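Local coordinates for Lmo0131 protein (Listeria monocytogenes, PDB 4Q6J) that adopts the TIM-barrel fold of EAL domains and may act as a cyclic-guanylate-specific phosphodiesterase, at residues T49-A52 / P53-F57; D59-L63 / N64-E68; I92-A96 / H97-S101; T106-H109 / D110-E114. All coordinates share one frame; numbering follows the deposited sequence.

Contact 1. Residues T49-A52 / P53-F57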
loop_
_atom_site.group_PDB
_atom_site.type_symbol
_atom_site.label_atom_id
_atom_site.label_comp_id
_atom_site.label_asym_id
_atom_site.label_seq_id
_atom_site.Cartn_x
_atom_site.Cartn_y
_atom_site.Cartn_z
ATOM N N THR B 49 -10.300 29.971 8.008
ATOM C CA THR B 49 -11.196 28.993 7.418
ATOM C C THR B 49 -11.432 27.806 8.341
ATOM O O THR B 49 -10.989 27.814 9.489
ATOM C CB THR B 49 -10.655 28.526 6.040
ATOM O OG1 THR B 49 -11.690 27.897 5.280
ATOM C CG2 THR B 49 -9.466 27.587 6.205
ATOM N N ILE B 50 -12.167 26.813 7.831
ATOM C CA ILE B 50 -12.437 25.545 8.518
ATOM C C ILE B 50 -12.109 24.409 7.562
ATOM O O ILE B 50 -12.667 24.328 6.467
ATOM C CB ILE B 50 -13.907 25.440 9.040
ATOM C CG1 ILE B 50 -14.248 26.674 9.864
ATOM C CG2 ILE B 50 -14.089 24.221 9.930
ATOM C CD1 ILE B 50 -15.469 26.572 10.655
ATOM N N LEU B 51 -11.192 23.541 7.974
ATOM C CA LEU B 51 -10.676 22.462 7.135
ATOM C C LEU B 51 -11.227 21.091 7.513
ATOM O O LEU B 51 -11.465 20.815 8.686
ATOM C CB LEU B 51 -9.141 22.423 7.221
ATOM C CG LEU B 51 -8.252 22.971 6.085
ATOM C CD1 LEU B 51 -8.744 24.287 5.574
ATOM C CD2 LEU B 51 -6.819 23.103 6.536
ATOM N N ALA B 52 -11.418 20.262 6.484
ATOM C CA ALA B 52 -11.780 18.844 6.574
ATOM C C ALA B 52 -10.521 17.956 6.679
ATOM O O ALA B 52 -9.471 18.333 6.176
ATOM C CB ALA B 52 -12.604 18.470 5.353
ATOM N N PRO B 53 -10.616 16.779 7.336
ATOM C CA PRO B 53 -9.478 15.899 7.666
ATOM C C PRO B 53 -8.552 15.524 6.505
ATOM O O PRO B 53 -7.367 15.283 6.697
ATOM C CB PRO B 53 -10.167 14.642 8.164
ATOM C CG PRO B 53 -11.428 15.083 8.651
ATOM C CD PRO B 53 -11.878 16.183 7.794
ATOM N N ILE B 54 -9.109 15.469 5.309
ATOM C CA ILE B 54 -8.351 15.137 4.111
ATOM C C ILE B 54 -7.255 16.163 3.815
ATOM O O ILE B 54 -6.192 15.829 3.290
ATOM C CB ILE B 54 -9.301 14.966 2.895
ATOM C CG1 ILE B 54 -8.524 14.546 1.647
ATOM C CG2 ILE B 54 -10.160 16.205 2.670
ATOM C CD1 ILE B 54 -8.920 13.158 1.132
ATOM N N ASP B 55 -7.514 17.412 4.171
ATOM C CA ASP B 55 -6.534 18.467 4.014
ATOM C C ASP B 55 -5.443 18.457 5.095
ATOM O O ASP B 55 -4.254 18.385 4.778
ATOM C CB ASP B 55 -7.253 19.790 3.951
ATOM C CG ASP B 55 -8.372 19.766 2.955
ATOM O OD1 ASP B 55 -8.107 19.411 1.788
ATOM O OD2 ASP B 55 -9.516 20.073 3.341
ATOM N N PHE B 56 -5.853 18.481 6.362
ATOM C CA PHE B 56 -4.913 18.615 7.477
ATOM C C PHE B 56 -4.331 17.314 8.053
ATOM O O PHE B 56 -3.547 17.375 8.990
ATOM C CB PHE B 56 -5.482 19.518 8.596
ATOM C CG PHE B 56 -6.696 18.953 9.315
ATOM C CD1 PHE B 56 -7.983 19.193 8.850
ATOM C CD2 PHE B 56 -6.553 18.216 10.481
ATOM C CE1 PHE B 56 -9.091 18.685 9.531
ATOM C CE2 PHE B 56 -7.660 17.718 11.153
ATOM C CZ PHE B 56 -8.916 17.941 10.677
ATOM N N PHE B 57 -4.596 16.169 7.441
ATOM C CA PHE B 57 -4.109 14.914 8.011
ATOM C C PHE B 57 -2.573 14.930 8.148
ATOM O O PHE B 57 -2.033 14.481 9.154
ATOM C CB PHE B 57 -4.627 13.684 7.187
ATOM C CG PHE B 57 -3.609 12.581 6.986
ATOM C CD1 PHE B 57 -3.421 11.611 7.949
ATOM C CD2 PHE B 57 -2.742 12.630 5.919
ATOM C CE1 PHE B 57 -2.443 10.656 7.796
ATOM C CE2 PHE B 57 -1.764 11.685 5.769
ATOM C CZ PHE B 57 -1.612 10.694 6.706
#

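Contact 2. Residues D59-L63 / N64-E68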
loop_
_atom_site.group_PDB
_atom_site.type_symbol
_atom_site.label_atom_id
_atom_site.label_comp_id
_atom_site.label_asym_id
_atom_site.label_seq_id
_atom_site.Cartn_x
_atom_site.Cartn_y
_atom_site.Cartn_z
ATOM N N ASP B 59 -0.328 17.045 8.536
ATOM C CA ASP B 59 0.210 17.839 9.609
ATOM C C ASP B 59 0.017 17.180 10.985
ATOM O O ASP B 59 0.911 17.211 11.805
ATOM C CB ASP B 59 -0.386 19.229 9.529
ATOM C CG ASP B 59 -0.323 19.792 8.131
ATOM O OD1 ASP B 59 -1.313 19.685 7.387
ATOM O OD2 ASP B 59 0.732 20.328 7.787
ATOM N N ILE B 60 -1.138 16.563 11.209
ATOM C CA ILE B 60 -1.437 15.957 12.507
ATOM C C ILE B 60 -0.462 14.837 12.886
ATOM O O ILE B 60 0.049 14.801 13.982
ATOM C CB ILE B 60 -2.875 15.370 12.490
ATOM C CG1 ILE B 60 -3.924 16.468 12.290
ATOM C CG2 ILE B 60 -3.169 14.546 13.732
ATOM C CD1 ILE B 60 -4.386 17.122 13.572
ATOM N N VAL B 61 -0.202 13.948 11.942
ATOM C CA VAL B 61 0.801 12.909 12.053
ATOM C C VAL B 61 2.184 13.507 12.321
ATOM O O VAL B 61 2.828 13.181 13.309
ATOM C CB VAL B 61 0.817 12.085 10.764
ATOM C CG1 VAL B 61 2.107 11.310 10.633
ATOM C CG2 VAL B 61 -0.416 11.180 10.697
ATOM N N LEU B 62 2.626 14.409 11.457
ATOM C CA LEU B 62 3.919 15.085 11.640
ATOM C C LEU B 62 4.046 15.891 12.947
ATOM O O LEU B 62 5.143 16.134 13.454
ATOM C CB LEU B 62 4.198 15.977 10.434
ATOM C CG LEU B 62 4.217 15.125 9.161
ATOM C CD1 LEU B 62 3.699 15.889 7.953
ATOM C CD2 LEU B 62 5.619 14.517 8.922
ATOM N N LEU B 63 2.913 16.315 13.480
ATOM C CA LEU B 63 2.904 17.007 14.751
ATOM C C LEU B 63 2.547 16.028 15.878
ATOM O O LEU B 63 2.379 16.440 17.020
ATOM C CB LEU B 63 1.941 18.208 14.720
ATOM C CG LEU B 63 2.415 19.569 14.194
ATOM C CD1 LEU B 63 1.435 20.675 14.558
ATOM C CD2 LEU B 63 3.803 19.906 14.722
ATOM N N ASN B 64 2.492 14.739 15.537
ATOM C CA ASN B 64 2.039 13.664 16.437
ATOM C C ASN B 64 0.829 14.054 17.312
ATOM O O ASN B 64 0.810 13.818 18.522
ATOM C CB ASN B 64 3.203 13.058 17.257
ATOM C CG ASN B 64 4.178 12.213 16.396
ATOM O OD1 ASN B 64 4.054 10.981 16.295
ATOM N ND2 ASN B 64 5.160 12.880 15.793
ATOM N N ALA B 65 -0.172 14.651 16.666
ATOM C CA ALA B 65 -1.378 15.170 17.333
ATOM C C ALA B 65 -2.620 14.260 17.223
ATOM O O ALA B 65 -3.714 14.622 17.662
ATOM C CB ALA B 65 -1.707 16.579 16.808
ATOM N N THR B 66 -2.422 13.067 16.681
ATOM C CA THR B 66 -3.517 12.149 16.426
ATOM C C THR B 66 -4.254 11.815 17.719
ATOM O O THR B 66 -5.444 11.626 17.700
ATOM C CB THR B 66 -3.103 10.824 15.721
ATOM O OG1 THR B 66 -1.991 10.236 16.377
ATOM C CG2 THR B 66 -2.768 11.048 14.260
ATOM N N ARG B 67 -3.541 11.729 18.833
ATOM C CA ARG B 67 -4.190 11.369 20.069
ATOM C C ARG B 67 -5.131 12.462 20.562
ATOM O O ARG B 67 -6.267 12.162 20.944
ATOM C CB ARG B 67 -3.191 10.974 21.137
ATOM C CG ARG B 67 -3.878 10.537 22.420
ATOM C CD ARG B 67 -4.962 9.497 22.215
ATOM N NE ARG B 67 -5.659 9.288 23.476
ATOM C CZ ARG B 67 -5.301 8.403 24.404
ATOM N NH1 ARG B 67 -4.272 7.586 24.217
ATOM N NH2 ARG B 67 -5.989 8.318 25.530
ATOM N N GLU B 68 -4.647 13.707 20.543
ATOM C CA GLU B 68 -5.433 14.899 20.871
ATOM C C GLU B 68 -6.734 14.938 20.077
ATOM O O GLU B 68 -7.803 15.221 20.602
ATOM C CB GLU B 68 -4.637 16.173 20.538
ATOM C CG GLU B 68 -3.559 16.553 21.557
ATOM C CD GLU B 68 -2.153 16.099 21.174
ATOM O OE1 GLU B 68 -1.202 16.735 21.652
ATOM O OE2 GLU B 68 -1.991 15.108 20.425
#

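Contact 3. Residues I92-A96 / H97-S101. With ACY (acetic acid), chain S.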
loop_
_atom_site.group_PDB
_atom_site.type_symbol
_atom_site.label_atom_id
_atom_site.label_comp_id
_atom_site.label_asym_id
_atom_site.label_seq_id
_atom_site.Cartn_x
_atom_site.Cartn_y
_atom_site.Cartn_z
ATOM N N ILE B 92 -18.260 8.136 15.891
ATOM C CA ILE B 92 -16.924 8.717 15.802
ATOM C C ILE B 92 -16.020 7.816 14.978
ATOM O O ILE B 92 -16.096 6.593 15.065
ATOM C CB ILE B 92 -16.255 8.947 17.182
ATOM C CG1 ILE B 92 -16.079 7.636 17.930
ATOM C CG2 ILE B 92 -17.054 9.931 18.022
ATOM C CD1 ILE B 92 -15.621 7.839 19.349
ATOM N N ASN B 93 -15.169 8.442 14.179
ATOM C CA ASN B 93 -14.245 7.723 13.338
ATOM C C ASN B 93 -13.018 7.381 14.126
ATOM O O ASN B 93 -12.345 8.269 14.651
ATOM C CB ASN B 93 -13.867 8.586 12.139
ATOM C CG ASN B 93 -15.023 8.796 11.213
ATOM O OD1 ASN B 93 -15.974 8.017 11.206
ATOM N ND2 ASN B 93 -14.970 9.849 10.440
ATOM N N ILE B 94 -12.726 6.096 14.229
ATOM C CA ILE B 94 -11.505 5.673 14.877
ATOM C C ILE B 94 -10.743 4.799 13.905
ATOM O O ILE B 94 -11.249 3.790 13.437
ATOM C CB ILE B 94 -11.781 4.885 16.142
ATOM C CG1 ILE B 94 -12.562 5.754 17.124
ATOM C CG2 ILE B 94 -10.476 4.441 16.781
ATOM C CD1 ILE B 94 -12.968 5.041 18.345
ATOM N N PRO B 95 -9.528 5.212 13.561
ATOM C CA PRO B 95 -8.637 4.462 12.675
ATOM C C PRO B 95 -8.405 3.042 13.164
ATOM O O PRO B 95 -8.326 2.807 14.367
ATOM C CB PRO B 95 -7.329 5.247 12.770
ATOM C CG PRO B 95 -7.722 6.607 13.165
ATOM C CD PRO B 95 -8.908 6.447 14.055
ATOM N N ALA B 96 -8.289 2.111 12.224
ATOM C CA ALA B 96 -8.052 0.717 12.553
ATOM C C ALA B 96 -6.890 0.510 13.553
ATOM O O ALA B 96 -7.008 -0.277 14.466
ATOM C CB ALA B 96 -7.844 -0.083 11.284
ATOM N N HIS B 97 -5.784 1.222 13.347
ATOM C CA HIS B 97 -4.644 1.256 14.285
ATOM C C HIS B 97 -5.044 1.489 15.745
ATOM O O HIS B 97 -4.561 0.817 16.648
ATOM C CB HIS B 97 -3.623 2.335 13.858
ATOM C CG HIS B 97 -2.643 2.724 14.937
ATOM N ND1 HIS B 97 -1.518 1.978 15.234
ATOM C CD2 HIS B 97 -2.618 3.785 15.779
ATOM C CE1 HIS B 97 -0.857 2.555 16.221
ATOM N NE2 HIS B 97 -1.500 3.654 16.571
ATOM N N TYR B 98 -5.915 2.471 15.951
ATOM C CA TYR B 98 -6.430 2.812 17.279
ATOM C C TYR B 98 -7.372 1.730 17.843
ATOM O O TYR B 98 -7.326 1.421 19.012
ATOM C CB TYR B 98 -7.173 4.133 17.216
ATOM C CG TYR B 98 -6.343 5.308 17.597
ATOM C CD1 TYR B 98 -6.344 5.783 18.890
ATOM C CD2 TYR B 98 -5.548 5.944 16.673
ATOM C CE1 TYR B 98 -5.575 6.848 19.253
ATOM C CE2 TYR B 98 -4.771 7.021 17.028
ATOM C CZ TYR B 98 -4.791 7.460 18.328
ATOM O OH TYR B 98 -4.020 8.514 18.715
ATOM N N VAL B 99 -8.219 1.155 16.990
ATOM C CA VAL B 99 -9.092 0.079 17.420
ATOM C C VAL B 99 -8.280 -1.142 17.878
ATOM O O VAL B 99 -8.664 -1.853 18.805
ATOM C CB VAL B 99 -10.134 -0.289 16.331
ATOM C CG1 VAL B 99 -10.949 -1.503 16.752
ATOM C CG2 VAL B 99 -11.060 0.905 16.043
ATOM N N ALA B 100 -7.131 -1.345 17.246
ATOM C CA ALA B 100 -6.298 -2.503 17.540
ATOM C C ALA B 100 -5.330 -2.254 18.685
ATOM O O ALA B 100 -4.584 -3.149 19.069
ATOM C CB ALA B 100 -5.541 -2.938 16.307
ATOM N N SER B 101 -5.337 -1.031 19.209
ATOM C CA SER B 101 -4.542 -0.661 20.379
ATOM C C SER B 101 -5.307 -0.908 21.679
ATOM O O SER B 101 -6.276 -0.238 21.976
ATOM C CB SER B 101 -4.118 0.815 20.321
ATOM O OG SER B 101 -3.567 1.248 21.551
HETATM C C ACY S . -0.169 0.418 22.396
HETATM O O ACY S . 0.108 -0.230 23.409
HETATM O OXT ACY S . -1.198 0.192 21.741
HETATM C CH3 ACY S . 0.763 1.482 21.916
#

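Contact 4. Residues T106-H109 / D110-E114. With EDO (1,2-ethanediol), chain O.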
loop_
_atom_site.group_PDB
_atom_site.type_symbol
_atom_site.label_atom_id
_atom_site.label_comp_id
_atom_site.label_asym_id
_atom_site.label_seq_id
_atom_site.Cartn_x
_atom_site.Cartn_y
_atom_site.Cartn_z
ATOM N N THR B 106 -8.692 0.711 25.922
ATOM C CA THR B 106 -8.952 0.588 27.352
ATOM C C THR B 106 -9.290 1.930 27.923
ATOM O O THR B 106 -10.253 2.069 28.640
ATOM C CB THR B 106 -7.749 0.028 28.068
ATOM O OG1 THR B 106 -7.717 -1.384 27.839
ATOM C CG2 THR B 106 -7.843 0.305 29.558
ATOM N N PHE B 107 -8.514 2.938 27.572
ATOM C CA PHE B 107 -8.906 4.289 27.919
ATOM C C PHE B 107 -10.289 4.701 27.410
ATOM O O PHE B 107 -11.018 5.400 28.104
ATOM C CB PHE B 107 -7.914 5.295 27.389
ATOM C CG PHE B 107 -8.277 6.680 27.745
ATOM C CD1 PHE B 107 -8.286 7.075 29.078
ATOM C CD2 PHE B 107 -8.668 7.577 26.779
ATOM C CE1 PHE B 107 -8.639 8.356 29.429
ATOM C CE2 PHE B 107 -8.998 8.852 27.129
ATOM C CZ PHE B 107 -8.986 9.238 28.452
ATOM N N LEU B 108 -10.620 4.288 26.187
ATOM C CA LEU B 108 -11.875 4.696 25.592
ATOM C C LEU B 108 -13.030 4.017 26.307
ATOM O O LEU B 108 -14.044 4.622 26.593
ATOM C CB LEU B 108 -11.920 4.392 24.088
ATOM C CG LEU B 108 -13.285 4.717 23.444
ATOM C CD1 LEU B 108 -13.628 6.181 23.547
ATOM C CD2 LEU B 108 -13.377 4.274 22.006
ATOM N N HIS B 109 -12.869 2.742 26.582
ATOM C CA HIS B 109 -13.825 1.977 27.363
ATOM C C HIS B 109 -14.072 2.619 28.716
ATOM O O HIS B 109 -15.203 2.668 29.207
ATOM C CB HIS B 109 -13.267 0.579 27.591
ATOM C CG HIS B 109 -14.018 -0.202 28.610
ATOM N ND1 HIS B 109 -13.952 0.075 29.957
ATOM C CD2 HIS B 109 -14.845 -1.263 28.482
ATOM C CE1 HIS B 109 -14.715 -0.775 30.618
ATOM N NE2 HIS B 109 -15.264 -1.599 29.745
ATOM N N ASP B 110 -12.993 3.076 29.339
ATOM C CA ASP B 110 -13.066 3.691 30.653
ATOM C C ASP B 110 -13.724 5.049 30.597
ATOM O O ASP B 110 -14.562 5.380 31.437
ATOM C CB ASP B 110 -11.671 3.888 31.194
ATOM C CG ASP B 110 -11.056 2.619 31.653
ATOM O OD1 ASP B 110 -11.660 1.542 31.461
ATOM O OD2 ASP B 110 -9.952 2.703 32.210
ATOM N N TYR B 111 -13.313 5.848 29.626
ATOM C CA TYR B 111 -13.925 7.140 29.423
ATOM C C TYR B 111 -15.434 7.014 29.082
ATOM O O TYR B 111 -16.263 7.759 29.592
ATOM C CB TYR B 111 -13.175 7.938 28.351
ATOM C CG TYR B 111 -13.649 9.359 28.303
ATOM C CD1 TYR B 111 -14.758 9.711 27.557
ATOM C CD2 TYR B 111 -13.016 10.339 29.038
ATOM C CE1 TYR B 111 -15.220 10.984 27.533
ATOM C CE2 TYR B 111 -13.462 11.626 29.023
ATOM C CZ TYR B 111 -14.576 11.947 28.278
ATOM O OH TYR B 111 -15.037 13.234 28.256
ATOM N N VAL B 112 -15.773 6.072 28.219
ATOM C CA VAL B 112 -17.177 5.786 27.918
ATOM C C VAL B 112 -17.969 5.366 29.164
ATOM O O VAL B 112 -19.005 5.922 29.476
ATOM C CB VAL B 112 -17.314 4.715 26.796
ATOM C CG1 VAL B 112 -18.748 4.251 26.673
ATOM C CG2 VAL B 112 -16.831 5.292 25.476
ATOM N N LYS B 113 -17.451 4.420 29.923
ATOM C CA LYS B 113 -18.175 3.918 31.081
ATOM C C LYS B 113 -18.431 5.047 32.074
ATOM O O LYS B 113 -19.478 5.140 32.674
ATOM C CB LYS B 113 -17.375 2.790 31.732
ATOM C CG LYS B 113 -18.040 2.158 32.942
ATOM C CD LYS B 113 -17.252 0.978 33.466
ATOM C CE LYS B 113 -18.187 -0.002 34.143
ATOM N NZ LYS B 113 -17.503 -1.256 34.519
ATOM N N GLU B 114 -17.432 5.888 32.306
ATOM C CA GLU B 114 -17.541 7.027 33.213
ATOM C C GLU B 114 -18.459 8.162 32.759
ATOM O O GLU B 114 -19.093 8.816 33.562
ATOM C CB GLU B 114 -16.143 7.561 33.548
ATOM C CG GLU B 114 -16.146 8.828 34.377
ATOM C CD GLU B 114 -14.762 9.395 34.610
ATOM O OE1 GLU B 114 -13.866 9.196 33.770
ATOM O OE2 GLU B 114 -14.567 10.073 35.631
HETATM C C1 EDO O . -11.261 9.400 32.677
HETATM O O1 EDO O . -12.246 10.413 32.821
HETATM C C2 EDO O . -11.764 8.341 31.712
HETATM O O2 EDO O . -12.050 7.155 32.399
#

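Contact 1. Residues T49-A52 / P53-F57
L51 and A52 meet D55 and F56 where a short strand runs directly into the first turn of helix 53-62, so the contact is local. Its polar centre is the carbonyl of A52, the N-cap residue. The amide of D55 donates to it, D55 N to A52 O 2.9 Å, with an N-H...O angle of 147° and the donor tilted 34° from the carbonyl plane, a bent bond spanning three residues in the first turn. The aromatic ring of F56 lies against the same oxygen, A52 O to F56 CD1 3.2 Å, and against the preceding carbonyl, L51 O to F56 CE1 3.3 Å; both oxygens come at the ring obliquely. With chi1 66°, F56 CG sits between its backbone N and carbonyl carbon, which folds the ring back over the incoming chain.

Apolar contacts lie beside this. L51 CB is 3.8 Å from F56 CD1, while L51 CG is 4.0 Å from D55 CB. The D55 carboxylate makes no bond to the A52 carbonyl: OD2 lies 3.3 Å from A52 O, and both are acceptors.

Further out, D55 OD1 approaches D55 OD1 of the second subunit, a closeness of like charges that may raise the acid's pKa, and I54 packs on I54 of that same subunit. The backbone of L51 bonds to L44, placing strand 50-51 antiparallel to strand 35-45; P53 leans on V42 and R43 of that strand, and I50 also reaches L21 and Y23 on strand 20-29.

Contact 2. Residues D59-L63 / N64-E68
I60 and V61, in the last turn of helix 53-62, receive the amides of A65 and N64, and these two backbone bonds define a Schellman motif. The outer one is nearly straight: A65 N to I60 O is 2.7 Å with an N-H...O angle of 176°. The inner one, N64 N to V61 O, also 2.7 Å, is more bent at 147°, its donor standing above the carbonyl plane. N64 is the C-prime residue, and its positive phi of 40° turns the chain out of the helix. Just before it, L63 N still makes a helical bond to D59 O at 2.8 Å. In the assembly, N64 OD1 accepts a hydrogen bond from A136 N of the third subunit.

The apolar contacts gather round one methyl. I60 CG2, anti to its own backbone N, points past the turn and meets A65 CB at 4.0 Å and T66 CG2 at 3.6 Å. The same methyl lies 3.4 Å from T66 N.

A65 is the N-cap of helix 66-83, so one residue both closes the first helix and precedes the second. The chemistry pairs amides following the helix with its last carbonyls, and sets I60 and A65 in hydrophobic contact, so that polar and apolar contacts together hold the turn between the helices.

Contact 3. Residues I92-A96 / H97-S101
Y98 packs against I94 and P95 where strand 89-95 turns into helix 96-99. Its CB lies 3.3 Å from I94 CG2, a close contact between side chains crossing at about a right angle, and equally 3.3 Å from P95 O. Further along, Y98 CD2 is 4.2 Å from P95 CG; an off-staggered chi1 of -96° sets the ring alongside the proline, running in the same direction. At its tip, OH touches T66 and R67, and the ring meets Y104 edge-to-face. I94 CG2 also reaches V99 CG2 at 3.7 Å.

The backbone starts the helix at P95, its N-cap: V99 N to P95 O is 3.1 Å and 160° at the hydrogen, with the donor in the carbonyl plane, while Y98 N adds a weak bond to the same oxygen. S101 OG caps Y104 N and donates to OXT of an acetic acid at 2.6 Å, a ligand probably from the crystallisation liquor that also bonds to T103 of the third subunit. Strand 89-95 runs parallel to strand 122-127, where I94 and A96 both bond to I127, and P95 packs on Q70 of helix 66-83.

Contact 4. Residues T106-H109 / D110-E114
D110 and H109, neighbours in helix 102-115, are joined through their side chains: H109 ND1 donates to D110 OD1 at 3.1 Å, with 152° at the hydrogen. OD1 accepts with its anti lone pair and sits at the edge of the imidazole, tilted slightly out of its plane; the ring and carboxylate planes are 71° apart. H109 CG is anti to its backbone N (chi1 168°), which swings the ring toward the following turn and lets ND1 face the aspartate. T106 and D110 run alongside each other, D110 OD2 4.2 Å from T106 CG2, while D110 N bonds to T106 O at 3.0 Å in the ordinary helical pattern. The hydroxyl of T106 is engaged separately, by S102 O. H109 CE1 meets the aliphatic part of K113, whose CD is 4.2 Å away.

F107 is the third main participant. Y111 CB lies over one face of its ring, and F107 CZ approaches Y111 CD2 at 4.2 Å. A 1,2-ethanediol, probably from the crystallisation liquor, rests against both rings, its C2 3.6 Å from Y111 CD2. Y111 also stacks with H115 and packs on helix 66-83. Along the buried side of the helix, L108 CD1 meets V112 CG2 at 3.8 Å.

The chemistry thus pairs a polar H109-D110 link with apolar F107-Y111 and L108-V112 contacts elsewhere round the helix. The bond to D110 helps set the imidazole's rotation, and the carboxylate would tend to stabilise a positive charge on H109; K113 NZ, 5.3 Å from H109 NE2, would oppose it.

The four contacts follow one another along the chain within the EAL domain. Contacts 1 and 2, about 13 Å apart between centres, share helix 53-62, one at its start and the other at its end. Helix 66-83 and strand 89-95 then lead to contact 3, about 14 Å from contact 2 between centres; R67 CA and Y98 OH touch at 3.2 Å. Contact 4 lies on helix 102-115, its centre about 14 Å from that of contact 3 and about 28 Å from that of contact 1. I94 CD1 meets L108 CD2 at 3.8 Å, and R67 packs on F107. In contacts 1 and 3 strands of one sheet pass into helices, while contacts 2 and 4 lie on helices.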